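DNA protection during starvation protein (Mycobacterium smegmatis, PDB 2YW6) oxidises iron(II) with hydrogen peroxide and stores the iron as a ferric mineral inside a hollow dodecamer, binding DNA and shielding it from hydroxyl radicals. Local coordinates at the interface of chains A and B and the interface of chains A and C. Numbering follows the deposited sequence. Chains: chain A/B/C, DNA protection during starvation protein.

Contact 1: the interface of chains A and B. Residues chain A 25, 29, 65-66, 70; chain B 36, 39-40.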
# COMPACT_ATOMS: atom_id res chain seq x y z
N LEU A 25 -15.94 -4.32 29.97
CA LEU A 25 -16.38 -3.60 28.79
C LEU A 25 -16.67 -2.11 29.12
O LEU A 25 -16.31 -1.21 28.36
CB LEU A 25 -17.62 -4.27 28.21
CG LEU A 25 -17.97 -4.06 26.73
CD1 LEU A 25 -19.48 -4.08 26.62
CD2 LEU A 25 -17.41 -2.76 26.18
N ASN A 29 -14.82 1.47 27.59
CA ASN A 29 -15.59 2.56 27.00
C ASN A 29 -15.32 3.88 27.69
O ASN A 29 -15.09 4.91 27.05
CB ASN A 29 -17.09 2.26 27.05
CG ASN A 29 -17.49 1.13 26.12
OD1 ASN A 29 -16.76 0.80 25.19
ND2 ASN A 29 -18.66 0.54 26.36
N ALA A 65 -12.62 -2.99 23.54
CA ALA A 65 -14.02 -2.91 23.94
C ALA A 65 -14.78 -3.85 23.02
O ALA A 65 -15.63 -4.62 23.46
CB ALA A 65 -14.53 -1.47 23.78
N ASP A 66 -14.46 -3.78 21.74
CA ASP A 66 -15.12 -4.62 20.75
C ASP A 66 -14.89 -6.09 21.06
O ASP A 66 -15.83 -6.88 21.06
CB ASP A 66 -14.60 -4.31 19.34
CG ASP A 66 -15.48 -3.34 18.60
OD1 ASP A 66 -16.63 -3.72 18.27
OD2 ASP A 66 -15.05 -2.20 18.35
N GLU A 70 -17.96 -8.69 22.06
CA GLU A 70 -18.21 -9.85 21.22
C GLU A 70 -18.04 -11.12 22.03
O GLU A 70 -18.74 -12.11 21.81
CB GLU A 70 -17.25 -9.86 20.03
CG GLU A 70 -17.30 -8.55 19.25
CD GLU A 70 -17.23 -8.74 17.76
OE1 GLU A 70 -16.25 -9.36 17.28
OE2 GLU A 70 -18.16 -8.26 17.07
N LYS B 36 -21.93 1.20 18.19
CA LYS B 36 -21.22 -0.01 18.55
C LYS B 36 -22.15 -0.98 19.27
O LYS B 36 -22.15 -2.18 19.00
CB LYS B 36 -20.01 0.33 19.41
CG LYS B 36 -18.76 0.62 18.58
CD LYS B 36 -18.44 -0.57 17.68
CE LYS B 36 -17.12 -0.42 16.97
NZ LYS B 36 -16.78 -1.61 16.13
N HIS B 39 -24.29 -2.78 16.98
CA HIS B 39 -23.42 -3.67 16.24
C HIS B 39 -23.26 -4.97 17.03
O HIS B 39 -23.33 -6.08 16.49
CB HIS B 39 -22.05 -3.02 16.05
CG HIS B 39 -21.11 -3.84 15.24
ND1 HIS B 39 -20.69 -3.47 13.98
CD2 HIS B 39 -20.52 -5.03 15.50
CE1 HIS B 39 -19.88 -4.39 13.50
NE2 HIS B 39 -19.76 -5.35 14.40
N TRP B 40 -23.05 -4.81 18.33
CA TRP B 40 -22.85 -5.94 19.19
C TRP B 40 -24.10 -6.77 19.45
O TRP B 40 -23.99 -7.94 19.80
CB TRP B 40 -22.28 -5.47 20.52
CG TRP B 40 -20.99 -4.75 20.39
CD1 TRP B 40 -20.01 -4.97 19.45
CD2 TRP B 40 -20.46 -3.75 21.28
NE1 TRP B 40 -18.92 -4.18 19.71
CE2 TRP B 40 -19.16 -3.43 20.82
CE3 TRP B 40 -20.97 -3.12 22.42
CZ2 TRP B 40 -18.36 -2.49 21.47
CZ3 TRP B 40 -20.17 -2.19 23.07
CH2 TRP B 40 -18.87 -1.88 22.60
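B:Trp40, near the end of helix 14-41, lays its indole against helix 47-74 of chain A at the two-fold dimer interface of Dps, where the ferroxidase centre is shared between subunits. Its CG stands anti to the carbonyl carbon (chi1 -59°), which sends the ring across to A:Asp66, the other residue with a large buried surface. The indole B:Trp40 NE1 donates to A:Asp66 OD1 at 2.7 Å, and the bond is nearly straight (167° at H). The acceptor lies almost in the indole plane, but the N-H comes down on OD1 from above the carboxylate plane, because ring and carboxylate stand close to perpendicular, 83° apart. The benzo end of the indole continues past the helix backbone: B:Trp40 CZ2 sits 3.9 Å from A:Asp66 CA, and B:Trp40 CH2 meets A:Leu25 CD2 tip to tip at 4.0 Å. A:Leu25 reaches the ring from helix 14-41 of chain A with CG anti to its own backbone N.

B:Lys36, one helical turn before the tryptophan, crosses A:Asp66 at about a right angle. Its chain bends at chi2 and then runs straight to the ammonium, where B:Lys36 NZ forms a salt bridge of 2.9 Å with A:Asp66 OD2 on the syn lone pair; the second bond of NZ, to OD1, is weak. Chain B thus grips the A:Asp66 carboxylate with indole and ammonium, which should limit its rotation. The carbonyl O of B:Lys36 also lies over the rim of one indole face.

A:Asp66, A:Glu70 and B:His39 are inferred iron ligands by similarity to relatives. The lysine could favour a charged aspartate and compete with a metal for it. B:His39, its CG anti to the backbone N, points its imidazole toward the two acids without touching them: B:His39 NE2 stays 4.3 Å from A:Glu70 OE2 and 5.2 Å from A:Asp66 OD1.

Contact 2: the interface of chains A and C. Residues chain A 71, 131-133; chain C 121, 124, 139, 142-143, 146.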
# COMPACT_ATOMS: atom_id res chain seq x y z
N ARG A 71 -17.12 -11.10 22.99
CA ARG A 71 -16.90 -12.26 23.83
C ARG A 71 -18.13 -12.50 24.71
O ARG A 71 -18.50 -13.65 24.98
CB ARG A 71 -15.65 -12.04 24.71
CG ARG A 71 -15.23 -13.28 25.50
CD ARG A 71 -14.98 -14.47 24.59
NE ARG A 71 -14.82 -15.72 25.35
CZ ARG A 71 -14.67 -16.93 24.82
NH1 ARG A 71 -14.66 -17.09 23.50
NH2 ARG A 71 -14.56 -17.99 25.60
N ASP A 131 -12.85 -19.52 32.70
CA ASP A 131 -12.71 -19.54 31.24
C ASP A 131 -11.30 -19.10 30.84
O ASP A 131 -10.96 -17.91 30.88
CB ASP A 131 -13.78 -18.59 30.65
CG ASP A 131 -13.73 -18.49 29.13
OD1 ASP A 131 -12.72 -18.88 28.52
OD2 ASP A 131 -14.73 -17.99 28.56
N LEU A 132 -10.46 -20.08 30.48
CA LEU A 132 -9.08 -19.84 30.05
C LEU A 132 -8.97 -19.00 28.78
O LEU A 132 -7.97 -18.31 28.58
CB LEU A 132 -8.36 -21.17 29.83
CG LEU A 132 -7.92 -21.94 31.08
CD1 LEU A 132 -7.12 -23.18 30.66
CD2 LEU A 132 -7.08 -21.03 31.97
N VAL A 133 -9.99 -19.07 27.92
CA VAL A 133 -9.99 -18.30 26.67
C VAL A 133 -10.28 -16.84 26.98
O VAL A 133 -9.60 -15.95 26.46
CB VAL A 133 -11.05 -18.83 25.69
CG1 VAL A 133 -11.22 -17.85 24.54
CG2 VAL A 133 -10.63 -20.18 25.16
N ARG C 121 -11.00 -27.58 23.56
CA ARG C 121 -10.95 -27.36 24.99
C ARG C 121 -10.22 -28.50 25.71
O ARG C 121 -9.36 -28.26 26.55
CB ARG C 121 -12.36 -27.22 25.55
CG ARG C 121 -13.07 -25.96 25.11
CD ARG C 121 -12.48 -24.74 25.78
NE ARG C 121 -13.29 -23.56 25.54
CZ ARG C 121 -13.22 -22.46 26.27
NH1 ARG C 121 -12.36 -22.41 27.27
NH2 ARG C 121 -14.00 -21.42 26.01
N ILE C 124 -6.46 -28.35 25.13
CA ILE C 124 -5.87 -27.26 25.89
C ILE C 124 -5.68 -27.75 27.33
O ILE C 124 -4.64 -27.53 27.95
CB ILE C 124 -6.75 -25.99 25.84
CG1 ILE C 124 -6.55 -25.26 24.52
CG2 ILE C 124 -6.50 -25.12 27.08
CD1 ILE C 124 -7.63 -24.27 24.11
N ILE C 139 -5.00 -22.21 22.56
CA ILE C 139 -5.82 -21.21 23.24
C ILE C 139 -6.09 -20.03 22.31
O ILE C 139 -7.15 -19.42 22.38
CB ILE C 139 -5.13 -20.68 24.52
CG1 ILE C 139 -4.96 -21.83 25.53
CG2 ILE C 139 -5.94 -19.53 25.12
CD1 ILE C 139 -4.29 -21.44 26.83
N ALA C 142 -8.83 -21.14 19.77
CA ALA C 142 -10.13 -21.29 20.40
C ALA C 142 -10.89 -19.98 20.41
O ALA C 142 -12.11 -19.98 20.28
CB ALA C 142 -9.94 -21.81 21.82
N GLY C 143 -10.18 -18.87 20.57
CA GLY C 143 -10.83 -17.57 20.58
C GLY C 143 -11.58 -17.30 19.28
O GLY C 143 -12.74 -16.87 19.30
N GLU C 146 -14.43 -20.04 18.53
CA GLU C 146 -15.64 -19.77 19.30
C GLU C 146 -16.37 -18.51 18.84
O GLU C 146 -17.60 -18.48 18.82
CB GLU C 146 -15.30 -19.67 20.78
CG GLU C 146 -15.15 -21.02 21.42
CD GLU C 146 -14.49 -20.96 22.77
OE1 GLU C 146 -14.71 -19.95 23.48
OE2 GLU C 146 -13.77 -21.92 23.11
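A:Arg71, close to the end of helix 47-74, meets C:Glu146 end-on in a mixed polar and apolar patch between two subunits of the Dps dodecamer. A:Arg71 NH1 and NH2 both donate to one carboxylate oxygen, C:Glu146 OE1, each at 2.9 Å. That oxygen lies near the guanidinium plane, and the two bonds are bent (144° and 143° at H), as a fork closing on one atom requires. NH2 arrives nearly along the C-O axis of OE1, whereas NH1 comes from above the carboxylate plane.

Beside this salt bridge, A:Val133 in the first turn of helix 132-156 buries more surface than any other residue of the patch. Its CG1 anti to the backbone N (chi1 169°), it spreads its two methyls over different groups. A:Val133 CG2 touches C:Ala142 CB at 3.8 Å and sits over the rim of one face of the guanidinium of C:Arg121, a poorly ordered residue whose contacts are tentative. A:Val133 CG1 reaches C:Gly143 CA, where the lack of a side chain probably lets the helices come near, and also lies over the rim of the A:Arg71 guanidinium. A:Leu132 extends the apolar side, A:Leu132 CD1 passing C:Ile124 CG2 at 4.1 Å as the two side chains slide past each other in opposite directions.

Behind this shell, C:Glu146, extended beyond CG, may pair within its own chain with C:Arg121. The two arginines point tip to tip, and the intervening acids probably offset their like charges; the long pairing of C:Arg121 with A:Asp131 is equally uncertain. A:Asp131 steadies both chain A elements. A:Asp131 OD2 takes a nearly straight bond from A:Arg71 NH2 on the syn lone pair, at 3.0 Å, while the other oxygen caps the start of helix 132-156, the backbone A:Val133 N donating to A:Asp131 OD1 at 2.8 Å.

The C-alpha centres of contact 1 and contact 2 lie about 19 Å apart, and helix 47-74 of chain A serves both. A:Glu70, an inferred iron ligand of contact 1, is followed directly in sequence by A:Arg71 of contact 2, so neighbouring residues on one helix serve different partners. Contact 1 builds the two-fold dimer with chain B and its shared iron site, while contact 2 joins chain A to a further subunit, chain C, through an interface that is not an exact two-fold. Repeated through twelve copies, the two kinds of contact help close the hollow shell.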